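Local coordinates for uncharacterized protein (PDB 6PTM) that probably hydrolyses carrageenan or its oligosaccharides from chain ends, as an exo-acting enzyme of glycoside hydrolase family 42, at residues S64-L69 / S133-V138; E79-Y84 / D118-E123; D161-E166 / L501-T506; I712-D715 / Y719-N722; V448-A453 / R490-L495. One frame throughout, in Å; residues are numbered along the deposited sequence.

Interaction 1: residues S64-L69 / S133-V138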
# COMPACT_ATOMS: atom_id res chain seq x y z
N SER A 64 -38.06 -12.17 -1.43
CA SER A 64 -38.32 -11.36 -2.65
C SER A 64 -37.18 -11.46 -3.67
O SER A 64 -37.23 -10.70 -4.65
CB SER A 64 -38.55 -9.93 -2.28
OG SER A 64 -39.35 -9.90 -1.11
N GLY A 65 -36.16 -12.28 -3.42
CA GLY A 65 -34.97 -12.42 -4.28
C GLY A 65 -33.95 -11.28 -4.13
O GLY A 65 -33.07 -11.18 -4.97
N ILE A 66 -34.03 -10.45 -3.10
CA ILE A 66 -33.00 -9.39 -2.86
C ILE A 66 -31.71 -10.06 -2.35
O ILE A 66 -31.79 -10.86 -1.41
CB ILE A 66 -33.55 -8.31 -1.90
CG1 ILE A 66 -34.72 -7.54 -2.53
CG2 ILE A 66 -32.44 -7.36 -1.47
CD1 ILE A 66 -35.52 -6.70 -1.56
N ASN A 67 -30.56 -9.68 -2.90
CA ASN A 67 -29.23 -10.07 -2.37
C ASN A 67 -28.98 -9.31 -1.05
O ASN A 67 -28.61 -8.09 -1.10
CB ASN A 67 -28.10 -9.76 -3.36
CG ASN A 67 -26.77 -10.32 -2.91
OD1 ASN A 67 -26.62 -10.62 -1.71
ND2 ASN A 67 -25.82 -10.48 -3.82
N THR A 68 -29.11 -10.00 0.10
CA THR A 68 -28.99 -9.39 1.44
C THR A 68 -27.57 -9.58 2.00
O THR A 68 -27.40 -9.51 3.23
CB THR A 68 -29.99 -9.98 2.45
OG1 THR A 68 -29.90 -11.40 2.40
CG2 THR A 68 -31.41 -9.56 2.17
N LEU A 69 -26.57 -9.82 1.16
CA LEU A 69 -25.17 -10.01 1.65
C LEU A 69 -24.77 -8.86 2.58
O LEU A 69 -24.20 -9.12 3.65
CB LEU A 69 -24.20 -10.14 0.47
CG LEU A 69 -22.73 -10.24 0.83
CD1 LEU A 69 -22.45 -11.49 1.69
CD2 LEU A 69 -21.89 -10.27 -0.44
N SER A 133 -33.07 0.69 7.60
CA SER A 133 -33.49 1.79 6.69
C SER A 133 -33.12 1.47 5.25
O SER A 133 -33.96 1.68 4.35
CB SER A 133 -32.87 3.06 7.08
OG SER A 133 -33.39 3.39 8.33
N GLU A 134 -31.89 1.04 5.03
CA GLU A 134 -31.44 0.78 3.65
C GLU A 134 -32.28 -0.36 3.06
O GLU A 134 -32.82 -0.19 1.96
CB GLU A 134 -29.95 0.43 3.56
CG GLU A 134 -29.54 0.21 2.10
CD GLU A 134 -28.05 0.07 1.84
OE1 GLU A 134 -27.30 0.17 2.79
OE2 GLU A 134 -27.67 -0.22 0.66
N LEU A 135 -32.35 -1.50 3.74
CA LEU A 135 -33.06 -2.68 3.16
C LEU A 135 -34.55 -2.37 2.93
O LEU A 135 -35.08 -2.83 1.89
CB LEU A 135 -32.85 -3.87 4.09
CG LEU A 135 -33.26 -5.23 3.53
CD1 LEU A 135 -32.67 -5.49 2.15
CD2 LEU A 135 -32.87 -6.34 4.51
N GLU A 136 -35.21 -1.64 3.82
CA GLU A 136 -36.65 -1.27 3.63
C GLU A 136 -36.78 -0.42 2.35
O GLU A 136 -37.73 -0.68 1.60
CB GLU A 136 -37.20 -0.56 4.86
CG GLU A 136 -37.27 -1.47 6.07
CD GLU A 136 -38.68 -1.84 6.51
OE1 GLU A 136 -39.54 -2.03 5.61
OE2 GLU A 136 -38.90 -1.95 7.73
N ALA A 137 -35.85 0.49 2.08
CA ALA A 137 -35.83 1.29 0.84
C ALA A 137 -35.61 0.38 -0.37
O ALA A 137 -36.23 0.62 -1.43
CB ALA A 137 -34.78 2.37 0.94
N VAL A 138 -34.67 -0.56 -0.26
CA VAL A 138 -34.40 -1.53 -1.35
C VAL A 138 -35.67 -2.36 -1.59
O VAL A 138 -36.04 -2.53 -2.76
CB VAL A 138 -33.19 -2.41 -1.06
CG1 VAL A 138 -33.09 -3.53 -2.07
CG2 VAL A 138 -31.89 -1.60 -1.02
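I66 reaches from a helix-to-helix connection onto helix 109-139, where its CG2 methyl rests between V138 and L135. I66 CG2 lies 3.9 Å from V138 CG1 and, one turn earlier in that helix, 4.1 Å from L135 CD1. The longer branch takes another path to the same valine, with I66 CD1 4.0 Å from V138 CG1, leaving the V138 methyl against both arms of the isoleucine. With CG1 beside the backbone N (chi1 -66°), CG2 stands anti to that nitrogen and is the branch turned to both partners. L135 divides its fork: CD1 meets I66, whereas L135 CD2 approaches T68 CG2 at 4.2 Å. No hydrogen bond joins the two segments, and the contact consists of methyl groups.

Behind this first shell the loop is fixed by its own polar bonds. G65 leaves helix 44-63 with positive phi in a Schellman motif, which turns the chain just before I66. N67 forms an Asx turn, its OD1 accepting from L69 N at 3.0 Å, with the donor tilted 26° from the carbonyl plane. T68 is the N-cap residue by position, but its OG1 is spent on E72 instead of capping a backbone N-H, while its methyl faces L135.

Further out, E134 forms a salt bridge with K70 on the next helix, and R145 binds N67 O. Helix 44-63 closes the side where its L57 touches L135 and its I58 and A61 touch T68, so the 64-69 linker is lodged between helices 44-63, 69-90 and 109-139.

Interaction 2: residues E79-Y84 / D118-E123; sequences EIFMGY and DFERQE
E120 and F81 face each other between two nearly antiparallel helices, whose segment axes come within 9.4 Å at 166°. E120 CG lies anti to the carbonyl carbon and the chain runs extended beyond it, long enough to carry the carboxylate to the phenyl rim. There E120 OE2 lies near the ring plane, 3.9 Å from F81 CD2, with the carboxylate turned 74° from the ring. The C-H edge of the ring, which carries a slight positive charge, probably suits the carboxylate oxygen there. The same OE2 forms a salt bridge with R511, which probably offsets the cost of burying the charge. One face of the F81 ring is covered within its own helix by Y84, through CD2.

M82 and R121 meet with their side chains at about a right angle. The methionine is folded at chi2 and chi3, both bends of the same sign, and this brings M82 SD to 4.1 Å from R121 CG. The arginine is drawn out from CG to NE, carrying its guanidinium past the sulfur. R121 NH1 forms a salt bridge with D118 OD1 at 3.2 Å; the oxygen lies in the guanidinium plane, and is met on its syn side but 33° out of the carboxylate plane. R121 NH2 donates to a water 2.8 Å away, and that water in turn donates to M82 O at 2.9 Å, linking the helices through solvent; NH2 also pairs with E89.

Helix 44-63 packs on M82 through A47, S48 and I51, while P534 and V537 of helix 534-549 touch F81. Helices 69-90 and 109-139 thus lie as neighbours in an N-terminal helical bundle, set against the rest of the protein.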
# COMPACT_ATOMS: atom_id res chain seq x y z
N GLU A 79 -23.77 -9.55 15.86
CA GLU A 79 -23.81 -10.79 16.69
C GLU A 79 -22.45 -10.99 17.35
O GLU A 79 -22.42 -11.28 18.52
CB GLU A 79 -24.15 -12.02 15.85
CG GLU A 79 -25.57 -11.98 15.37
CD GLU A 79 -25.84 -13.01 14.31
OE1 GLU A 79 -24.89 -13.54 13.75
OE2 GLU A 79 -26.99 -13.22 14.01
N ILE A 80 -21.36 -10.76 16.62
CA ILE A 80 -19.99 -10.97 17.16
C ILE A 80 -19.72 -9.94 18.27
O ILE A 80 -19.23 -10.32 19.33
CB ILE A 80 -18.93 -10.92 16.05
CG1 ILE A 80 -19.06 -12.15 15.14
CG2 ILE A 80 -17.53 -10.79 16.64
CD1 ILE A 80 -18.19 -12.09 13.90
N PHE A 81 -20.03 -8.67 18.02
CA PHE A 81 -19.63 -7.57 18.93
C PHE A 81 -20.56 -7.53 20.13
O PHE A 81 -20.18 -6.87 21.10
CB PHE A 81 -19.56 -6.23 18.22
CG PHE A 81 -18.18 -5.99 17.64
CD1 PHE A 81 -17.86 -6.44 16.37
CD2 PHE A 81 -17.21 -5.36 18.40
CE1 PHE A 81 -16.60 -6.21 15.85
CE2 PHE A 81 -15.95 -5.13 17.88
CZ PHE A 81 -15.64 -5.57 16.61
N MET A 82 -21.72 -8.17 20.07
CA MET A 82 -22.56 -8.27 21.29
C MET A 82 -21.76 -9.15 22.26
O MET A 82 -21.69 -8.80 23.45
CB MET A 82 -23.94 -8.86 21.02
CG MET A 82 -24.88 -7.91 20.31
SD MET A 82 -25.21 -6.39 21.25
CE MET A 82 -26.35 -7.06 22.47
N GLY A 83 -21.18 -10.24 21.78
CA GLY A 83 -20.38 -11.12 22.66
C GLY A 83 -19.12 -10.41 23.13
O GLY A 83 -18.72 -10.59 24.32
N TYR A 84 -18.51 -9.60 22.27
CA TYR A 84 -17.29 -8.85 22.66
C TYR A 84 -17.66 -7.82 23.74
O TYR A 84 -16.89 -7.68 24.71
CB TYR A 84 -16.64 -8.20 21.44
CG TYR A 84 -16.01 -9.17 20.47
CD1 TYR A 84 -15.94 -10.53 20.71
CD2 TYR A 84 -15.42 -8.70 19.30
CE1 TYR A 84 -15.33 -11.40 19.82
CE2 TYR A 84 -14.81 -9.56 18.39
CZ TYR A 84 -14.75 -10.91 18.65
OH TYR A 84 -14.13 -11.75 17.76
N ASP A 118 -21.20 -0.19 26.33
CA ASP A 118 -22.37 0.53 25.78
C ASP A 118 -22.00 1.30 24.51
O ASP A 118 -22.92 1.57 23.72
CB ASP A 118 -23.05 1.42 26.81
CG ASP A 118 -23.92 0.60 27.75
OD1 ASP A 118 -24.18 -0.61 27.47
OD2 ASP A 118 -24.30 1.17 28.75
N PHE A 119 -20.74 1.69 24.32
CA PHE A 119 -20.30 2.36 23.07
C PHE A 119 -20.45 1.33 21.94
O PHE A 119 -21.12 1.59 20.90
CB PHE A 119 -18.88 2.91 23.20
CG PHE A 119 -18.27 3.23 21.86
CD1 PHE A 119 -18.69 4.35 21.16
CD2 PHE A 119 -17.38 2.35 21.24
CE1 PHE A 119 -18.18 4.63 19.89
CE2 PHE A 119 -16.88 2.62 19.98
CZ PHE A 119 -17.28 3.75 19.31
N GLU A 120 -19.96 0.12 22.18
CA GLU A 120 -20.07 -0.99 21.22
C GLU A 120 -21.54 -1.29 20.95
O GLU A 120 -21.87 -1.47 19.77
CB GLU A 120 -19.28 -2.20 21.69
CG GLU A 120 -17.80 -1.92 21.66
CD GLU A 120 -17.00 -3.01 22.34
OE1 GLU A 120 -17.35 -3.34 23.49
OE2 GLU A 120 -16.03 -3.54 21.70
N ARG A 121 -22.39 -1.32 21.98
CA ARG A 121 -23.82 -1.62 21.75
C ARG A 121 -24.46 -0.46 20.97
O ARG A 121 -25.31 -0.72 20.10
CB ARG A 121 -24.50 -1.95 23.08
CG ARG A 121 -24.08 -3.29 23.66
CD ARG A 121 -24.28 -3.32 25.18
NE ARG A 121 -23.83 -4.56 25.76
CZ ARG A 121 -23.38 -4.70 26.99
NH1 ARG A 121 -23.31 -3.66 27.79
NH2 ARG A 121 -22.95 -5.87 27.41
N GLN A 122 -24.05 0.77 21.26
CA GLN A 122 -24.64 1.94 20.57
C GLN A 122 -24.21 1.92 19.10
O GLN A 122 -25.06 2.26 18.22
CB GLN A 122 -24.28 3.25 21.27
CG GLN A 122 -24.98 4.45 20.65
CD GLN A 122 -26.49 4.36 20.73
OE1 GLN A 122 -27.07 3.88 21.71
NE2 GLN A 122 -27.16 4.85 19.71
N GLU A 123 -22.95 1.54 18.83
CA GLU A 123 -22.46 1.39 17.44
C GLU A 123 -23.30 0.31 16.75
O GLU A 123 -23.67 0.52 15.61
CB GLU A 123 -20.97 1.05 17.42
CG GLU A 123 -20.14 2.23 17.85
CD GLU A 123 -20.16 3.37 16.85
OE1 GLU A 123 -19.64 3.18 15.72
OE2 GLU A 123 -20.68 4.45 17.22
O HOH W 1 -23.61 -7.37 25.10

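Interaction 3: residues D161-E166 / L501-T506; sequences DMLVYE and LTATQT
L163, on a hairpin strand added to the (beta/alpha)8 barrel expected of family 42, meets T502 and A503 near the N-terminal end of barrel strand 503-506. Strand 168-175 runs between the two: it pairs antiparallel with 162-165 and parallel with 503-506, so the contact passes over an intervening strand, whose L172 also touches L163. This is the end of the barrel at which its strands begin, opposite the end that carries the active site in such barrels.

The leucine does most of the apolar work. Its CG lies beside the backbone N (chi1 -81°), which turns the fork toward the barrel strand. L163 CG comes to 3.9 Å from T502 CG2, the two side chains approaching at a slant, and L163 CD1 reaches on to A503 CB at 3.8 Å. The threonine therefore gives its methyl to the leucine while its hydroxyl turns to a polar neighbourhood, where M466 N of the adjoining barrel strand donates to OG1. The D161 carboxylate is engaged by R559 of helix 551-559; its backbone carbonyl meets the T502 hydroxyl only through a water. D161 O and T502 OG1 are 4.2 Å apart, and the water spans the gap: it accepts from T502 OG1 at 2.7 Å and donates to D161 O at 2.8 Å.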
# COMPACT_ATOMS: atom_id res chain seq x y z
N ASP A 161 -3.70 -8.36 -13.27
CA ASP A 161 -3.87 -7.34 -12.20
C ASP A 161 -5.18 -7.59 -11.45
O ASP A 161 -5.60 -6.71 -10.71
CB ASP A 161 -3.87 -5.91 -12.77
CG ASP A 161 -4.91 -5.63 -13.84
OD1 ASP A 161 -5.45 -6.57 -14.38
OD2 ASP A 161 -5.17 -4.47 -14.11
N MET A 162 -5.76 -8.78 -11.58
CA MET A 162 -7.07 -9.00 -10.93
C MET A 162 -7.11 -10.26 -10.07
O MET A 162 -6.37 -11.19 -10.31
CB MET A 162 -8.19 -9.19 -11.96
CG MET A 162 -8.27 -8.14 -13.02
SD MET A 162 -9.40 -8.60 -14.34
CE MET A 162 -8.36 -9.72 -15.27
N LEU A 163 -8.02 -10.23 -9.10
CA LEU A 163 -8.45 -11.42 -8.36
C LEU A 163 -9.79 -11.76 -9.02
O LEU A 163 -10.67 -10.89 -9.06
CB LEU A 163 -8.59 -11.10 -6.88
CG LEU A 163 -7.26 -11.11 -6.12
CD1 LEU A 163 -7.46 -10.72 -4.68
CD2 LEU A 163 -6.60 -12.48 -6.22
N VAL A 164 -9.92 -12.97 -9.56
CA VAL A 164 -11.11 -13.33 -10.37
C VAL A 164 -11.99 -14.37 -9.67
O VAL A 164 -11.48 -15.39 -9.23
CB VAL A 164 -10.67 -13.81 -11.76
CG1 VAL A 164 -11.82 -14.36 -12.59
CG2 VAL A 164 -9.93 -12.73 -12.53
N TYR A 165 -13.28 -14.06 -9.56
CA TYR A 165 -14.32 -15.01 -9.11
C TYR A 165 -15.36 -15.10 -10.23
O TYR A 165 -15.97 -14.08 -10.55
CB TYR A 165 -14.94 -14.56 -7.79
CG TYR A 165 -16.00 -15.49 -7.28
CD1 TYR A 165 -15.68 -16.78 -6.88
CD2 TYR A 165 -17.33 -15.09 -7.18
CE1 TYR A 165 -16.66 -17.68 -6.46
CE2 TYR A 165 -18.31 -15.97 -6.73
CZ TYR A 165 -17.97 -17.26 -6.36
OH TYR A 165 -18.92 -18.13 -5.93
N GLU A 166 -15.58 -16.30 -10.78
CA GLU A 166 -16.66 -16.55 -11.77
C GLU A 166 -16.51 -15.56 -12.92
O GLU A 166 -17.53 -15.05 -13.42
CB GLU A 166 -18.04 -16.47 -11.11
CG GLU A 166 -18.23 -17.58 -10.08
CD GLU A 166 -19.64 -17.86 -9.61
OE1 GLU A 166 -20.49 -16.95 -9.63
OE2 GLU A 166 -19.86 -19.00 -9.17
N LEU A 501 -5.04 -1.03 -5.18
CA LEU A 501 -5.18 -2.08 -4.14
C LEU A 501 -6.20 -3.14 -4.56
O LEU A 501 -7.36 -2.80 -4.91
CB LEU A 501 -5.61 -1.42 -2.84
CG LEU A 501 -5.79 -2.36 -1.65
CD1 LEU A 501 -4.47 -3.09 -1.34
CD2 LEU A 501 -6.25 -1.52 -0.46
N THR A 502 -5.81 -4.41 -4.43
CA THR A 502 -6.64 -5.57 -4.84
C THR A 502 -7.10 -6.35 -3.62
O THR A 502 -8.22 -6.84 -3.63
CB THR A 502 -5.92 -6.52 -5.81
OG1 THR A 502 -5.01 -5.82 -6.66
CG2 THR A 502 -6.93 -7.26 -6.65
N ALA A 503 -6.25 -6.52 -2.62
CA ALA A 503 -6.55 -7.35 -1.44
C ALA A 503 -5.86 -6.74 -0.25
O ALA A 503 -4.76 -6.21 -0.42
CB ALA A 503 -6.09 -8.75 -1.67
N THR A 504 -6.47 -6.89 0.92
CA THR A 504 -5.95 -6.35 2.20
C THR A 504 -6.17 -7.37 3.31
O THR A 504 -7.32 -7.82 3.47
CB THR A 504 -6.62 -5.04 2.61
OG1 THR A 504 -6.56 -4.16 1.48
CG2 THR A 504 -5.94 -4.43 3.82
N GLN A 505 -5.11 -7.70 4.03
CA GLN A 505 -5.23 -8.30 5.38
C GLN A 505 -5.11 -7.12 6.34
O GLN A 505 -3.96 -6.64 6.48
CB GLN A 505 -4.17 -9.36 5.64
CG GLN A 505 -4.43 -10.07 6.96
CD GLN A 505 -3.44 -11.16 7.26
OE1 GLN A 505 -2.23 -11.03 7.02
NE2 GLN A 505 -3.95 -12.25 7.78
N THR A 506 -6.21 -6.63 6.92
CA THR A 506 -6.21 -5.38 7.71
C THR A 506 -5.68 -5.63 9.13
O THR A 506 -6.08 -6.65 9.74
CB THR A 506 -7.60 -4.73 7.73
OG1 THR A 506 -8.04 -4.50 6.39
CG2 THR A 506 -7.59 -3.47 8.58
O HOH W 2 -6.36 -4.77 -8.79

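Interaction 4: residues I712-D715 / Y719-N722; sequences IAKD and YIVN
I712 and I720 form an antiparallel hydrogen-bonded pair: I712 N donates to I720 O at 3.0 Å in the carbonyl plane, and I720 N returns a shorter bond of 2.7 Å to I712 O, tilted 18° from its carbonyl plane. One residue on, A713 and Y719 make a non-hydrogen-bonded pair, and Y719 CA adds a CA-H...O contact of 3.2 Å to I712 O.

The pairs send their side chains to opposite faces of the sheet. On the isoleucine face, I712 CG1 presses against I720 CB at 3.6 Å. I712 holds CG1 between the backbone N and the carbonyl carbon (chi1 59°), the crowded position, and this points CG1 and then CD1 along the flank of I720. I720 bends its own chain at chi2 (-58°), reaching the other way so that I720 CD1 lies 4.0 Å from K714 CB. The lysine's aliphatic base thus extends the apolar patch, while its amino end heads away. Y553 of helix 551-559 touches I720 and K714, and F557 touches I712.

On the other face the Y719 ring lies alongside A713. Y719 CE1 lies 4.1 Å from A713 CB, and Y719 CD1 3.8 Å from A713 CA. I712 O sits near the plane of this ring, at its edge. Strand 765-772 adds L772 beside the tyrosine.

At 714 the first strand turns a corner, near the loop that joins the two. This is a beta hairpin of strands 707-715 and 718-725, at one margin of a C-terminal antiparallel sheet, consistent with the small beta domain that ends many family 42 enzymes.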
# COMPACT_ATOMS: atom_id res chain seq x y z
N ILE A 712 -14.18 8.01 -16.53
CA ILE A 712 -14.10 6.97 -17.58
C ILE A 712 -15.37 7.03 -18.43
O ILE A 712 -16.40 7.51 -17.91
CB ILE A 712 -13.87 5.57 -16.98
CG1 ILE A 712 -14.98 5.19 -16.02
CG2 ILE A 712 -12.49 5.49 -16.35
CD1 ILE A 712 -14.91 3.78 -15.52
N ALA A 713 -15.28 6.54 -19.66
CA ALA A 713 -16.39 6.43 -20.63
C ALA A 713 -17.14 5.17 -20.29
O ALA A 713 -16.48 4.15 -20.15
CB ALA A 713 -15.85 6.37 -22.03
N LYS A 714 -18.45 5.25 -20.13
CA LYS A 714 -19.37 4.10 -20.01
C LYS A 714 -19.83 3.75 -21.42
O LYS A 714 -19.87 2.55 -21.74
CB LYS A 714 -20.57 4.47 -19.14
CG LYS A 714 -21.59 3.36 -18.85
CD LYS A 714 -23.00 3.90 -18.76
CE LYS A 714 -23.97 3.14 -17.88
NZ LYS A 714 -24.15 1.78 -18.39
N ASP A 715 -20.12 4.77 -22.24
CA ASP A 715 -20.49 4.63 -23.67
C ASP A 715 -20.37 5.97 -24.40
O ASP A 715 -19.63 6.87 -23.90
CB ASP A 715 -21.87 3.97 -23.79
CG ASP A 715 -23.03 4.83 -23.33
OD1 ASP A 715 -24.05 4.23 -22.95
OD2 ASP A 715 -22.89 6.08 -23.37
N TYR A 719 -20.56 8.90 -18.90
CA TYR A 719 -19.26 8.92 -18.21
C TYR A 719 -19.48 8.49 -16.76
O TYR A 719 -20.53 8.80 -16.19
CB TYR A 719 -18.61 10.29 -18.37
CG TYR A 719 -18.32 10.61 -19.82
CD1 TYR A 719 -17.17 10.13 -20.44
CD2 TYR A 719 -19.26 11.26 -20.61
CE1 TYR A 719 -16.93 10.36 -21.78
CE2 TYR A 719 -19.03 11.49 -21.96
CZ TYR A 719 -17.88 11.02 -22.54
OH TYR A 719 -17.66 11.26 -23.86
N ILE A 720 -18.50 7.81 -16.20
CA ILE A 720 -18.50 7.43 -14.76
C ILE A 720 -17.49 8.33 -14.08
O ILE A 720 -16.34 8.38 -14.53
CB ILE A 720 -18.20 5.93 -14.51
CG1 ILE A 720 -19.07 5.02 -15.38
CG2 ILE A 720 -18.34 5.64 -13.04
CD1 ILE A 720 -20.57 5.19 -15.22
N VAL A 721 -17.95 9.11 -13.12
CA VAL A 721 -17.08 10.10 -12.41
C VAL A 721 -16.82 9.57 -11.01
O VAL A 721 -17.80 9.25 -10.32
CB VAL A 721 -17.73 11.48 -12.37
CG1 VAL A 721 -16.86 12.47 -11.61
CG2 VAL A 721 -18.05 11.98 -13.77
N ASN A 722 -15.56 9.48 -10.61
CA ASN A 722 -15.16 9.04 -9.26
C ASN A 722 -14.60 10.26 -8.53
O ASN A 722 -13.71 10.93 -9.09
CB ASN A 722 -14.12 7.93 -9.37
CG ASN A 722 -13.65 7.49 -8.00
OD1 ASN A 722 -14.38 6.80 -7.31
ND2 ASN A 722 -12.50 7.98 -7.57

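Interaction 5: residues V448-A453 / R490-L495; sequences VEICMA and RGNYWL
I450 points its CD1 at the next helix, ending between the amide of N492 and the fork of L495. Both of those side chains lie at about a right angle to the isoleucine, which therefore meets them end-on instead of alongside. I450 CD1 is 3.6 Å from N492 OD1 and 3.9 Å from L495 CD2. Having CG1 between the backbone N and the carbonyl carbon (chi1 59°), with chi2 extended, thrusts the methyl straight across the gap. C451 approaches L495 from the neighbouring position: C451 SG is 3.7 Å from L495 CD2 and 4.1 Å from L495 CD1, against both methyls of the fork. L495 CG is anti to its own backbone N (chi1 178°), which swings the fork across to the opposing helix.

The two helices, 448-460 and 486-498, run nearly parallel, their segment axes crossing at 21° and 10.6 Å apart at the closest. Each precedes a strand of the central sheet, 466-471 and 503-506 respectively, as successive outer helices of a (beta/alpha)8 barrel do. Helix 448-460 carries a wider, pi-type turn over 449-453, in which A453 N bonds to V448 O at 3.2 Å, while the shorter M452 N bond to the same oxygen is weak. I450 and C451 lie on this widened turn.

N492 OD1, although it meets a methyl, is hydrogen-bonded to S427 OG, so the buried carbonyl has a polar partner. F445 and M473 also touch N492. C451 also packs against Y587 of helix 579-590 and against H499, just after helix 486-498.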
# COMPACT_ATOMS: atom_id res chain seq x y z
N VAL A 448 -0.53 10.02 1.41
CA VAL A 448 0.66 10.03 0.52
C VAL A 448 1.01 8.58 0.10
O VAL A 448 1.32 8.38 -1.08
CB VAL A 448 1.87 10.77 1.14
CG1 VAL A 448 3.10 10.64 0.27
CG2 VAL A 448 1.60 12.25 1.33
N GLU A 449 0.96 7.62 1.02
CA GLU A 449 1.29 6.21 0.69
C GLU A 449 0.24 5.60 -0.27
O GLU A 449 0.65 5.04 -1.33
CB GLU A 449 1.47 5.41 1.96
CG GLU A 449 2.66 5.89 2.76
CD GLU A 449 2.87 5.12 4.04
OE1 GLU A 449 2.61 3.88 4.06
OE2 GLU A 449 3.26 5.77 5.01
N ILE A 450 -1.06 5.68 0.03
CA ILE A 450 -2.11 5.02 -0.80
C ILE A 450 -2.35 5.76 -2.13
O ILE A 450 -2.98 5.16 -3.02
CB ILE A 450 -3.41 4.81 -0.03
CG1 ILE A 450 -4.03 6.12 0.48
CG2 ILE A 450 -3.22 3.80 1.10
CD1 ILE A 450 -5.44 5.91 1.04
N CYS A 451 -1.95 7.03 -2.27
CA CYS A 451 -2.04 7.77 -3.55
C CYS A 451 -0.67 7.74 -4.25
O CYS A 451 -0.51 7.02 -5.24
CB CYS A 451 -2.56 9.18 -3.36
SG CYS A 451 -4.30 9.21 -2.84
N MET A 452 0.33 8.42 -3.72
CA MET A 452 1.61 8.65 -4.44
C MET A 452 2.45 7.37 -4.48
O MET A 452 2.89 7.05 -5.56
CB MET A 452 2.43 9.78 -3.85
CG MET A 452 3.51 10.19 -4.81
SD MET A 452 4.40 11.65 -4.23
CE MET A 452 5.42 10.96 -2.93
N ALA A 453 2.65 6.65 -3.38
CA ALA A 453 3.47 5.41 -3.41
C ALA A 453 2.79 4.32 -4.28
O ALA A 453 3.49 3.65 -5.06
CB ALA A 453 3.76 4.91 -2.02
N ARG A 490 -14.51 3.67 4.70
CA ARG A 490 -14.96 3.49 3.29
C ARG A 490 -14.12 4.36 2.35
O ARG A 490 -13.66 3.85 1.31
CB ARG A 490 -16.44 3.86 3.15
CG ARG A 490 -16.93 4.03 1.72
CD ARG A 490 -18.43 4.25 1.70
NE ARG A 490 -19.15 3.05 2.09
CZ ARG A 490 -19.54 2.07 1.27
NH1 ARG A 490 -19.29 2.14 -0.02
NH2 ARG A 490 -20.18 1.00 1.75
N GLY A 491 -13.95 5.64 2.66
CA GLY A 491 -13.18 6.55 1.77
C GLY A 491 -11.78 6.04 1.53
O GLY A 491 -11.25 6.13 0.41
N ASN A 492 -11.15 5.50 2.56
CA ASN A 492 -9.75 5.05 2.51
C ASN A 492 -9.64 3.78 1.68
O ASN A 492 -8.71 3.70 0.86
CB ASN A 492 -9.19 4.86 3.91
CG ASN A 492 -7.99 5.73 4.15
OD1 ASN A 492 -6.87 5.22 4.23
ND2 ASN A 492 -8.21 7.04 4.23
N TYR A 493 -10.50 2.80 1.89
CA TYR A 493 -10.40 1.52 1.16
C TYR A 493 -10.77 1.81 -0.29
O TYR A 493 -10.20 1.23 -1.21
CB TYR A 493 -11.23 0.41 1.80
CG TYR A 493 -10.50 -0.26 2.93
CD1 TYR A 493 -10.49 0.31 4.19
CD2 TYR A 493 -9.78 -1.42 2.74
CE1 TYR A 493 -9.78 -0.26 5.24
CE2 TYR A 493 -9.09 -2.02 3.79
CZ TYR A 493 -9.07 -1.42 5.04
OH TYR A 493 -8.39 -1.97 6.08
N TRP A 494 -11.72 2.71 -0.49
CA TRP A 494 -12.19 3.04 -1.85
C TRP A 494 -11.02 3.70 -2.60
O TRP A 494 -10.68 3.30 -3.75
CB TRP A 494 -13.43 3.93 -1.78
CG TRP A 494 -14.03 4.16 -3.13
CD1 TRP A 494 -13.62 5.05 -4.06
CD2 TRP A 494 -15.15 3.46 -3.70
NE1 TRP A 494 -14.40 4.96 -5.18
CE2 TRP A 494 -15.35 4.00 -4.98
CE3 TRP A 494 -16.00 2.45 -3.25
CZ2 TRP A 494 -16.35 3.54 -5.82
CZ3 TRP A 494 -16.99 1.99 -4.07
CH2 TRP A 494 -17.16 2.52 -5.35
N LEU A 495 -10.43 4.73 -1.99
CA LEU A 495 -9.35 5.51 -2.63
C LEU A 495 -8.16 4.58 -2.93
O LEU A 495 -7.65 4.58 -4.07
CB LEU A 495 -9.00 6.68 -1.71
CG LEU A 495 -7.86 7.58 -2.16
CD1 LEU A 495 -8.22 8.32 -3.44
CD2 LEU A 495 -7.47 8.53 -1.03

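How the interactions relate
Along the chain, interaction 2 is nested within the loop closed by interaction 1, and both use helix 109-139, with centres 23 Å apart in the N-terminal helices. Interaction 5 lies inside the long loop closed by interaction 3; these two belong to what is probably the central (beta/alpha)8 barrel and touch where Y493 OH, on helix 486-498, probably bonds to T506 OG1 of the following strand. Interaction 4 comes last, in the C-terminal sheet, yet W494 NE1 of interaction 5 probably bonds to its N722 OD1. Helix 486-498 thus touches both the barrel strand and the C-terminal hairpin, whereas interactions 2 and 4, about 40 Å apart between centres, occupy distant parts of this single-chain enzyme.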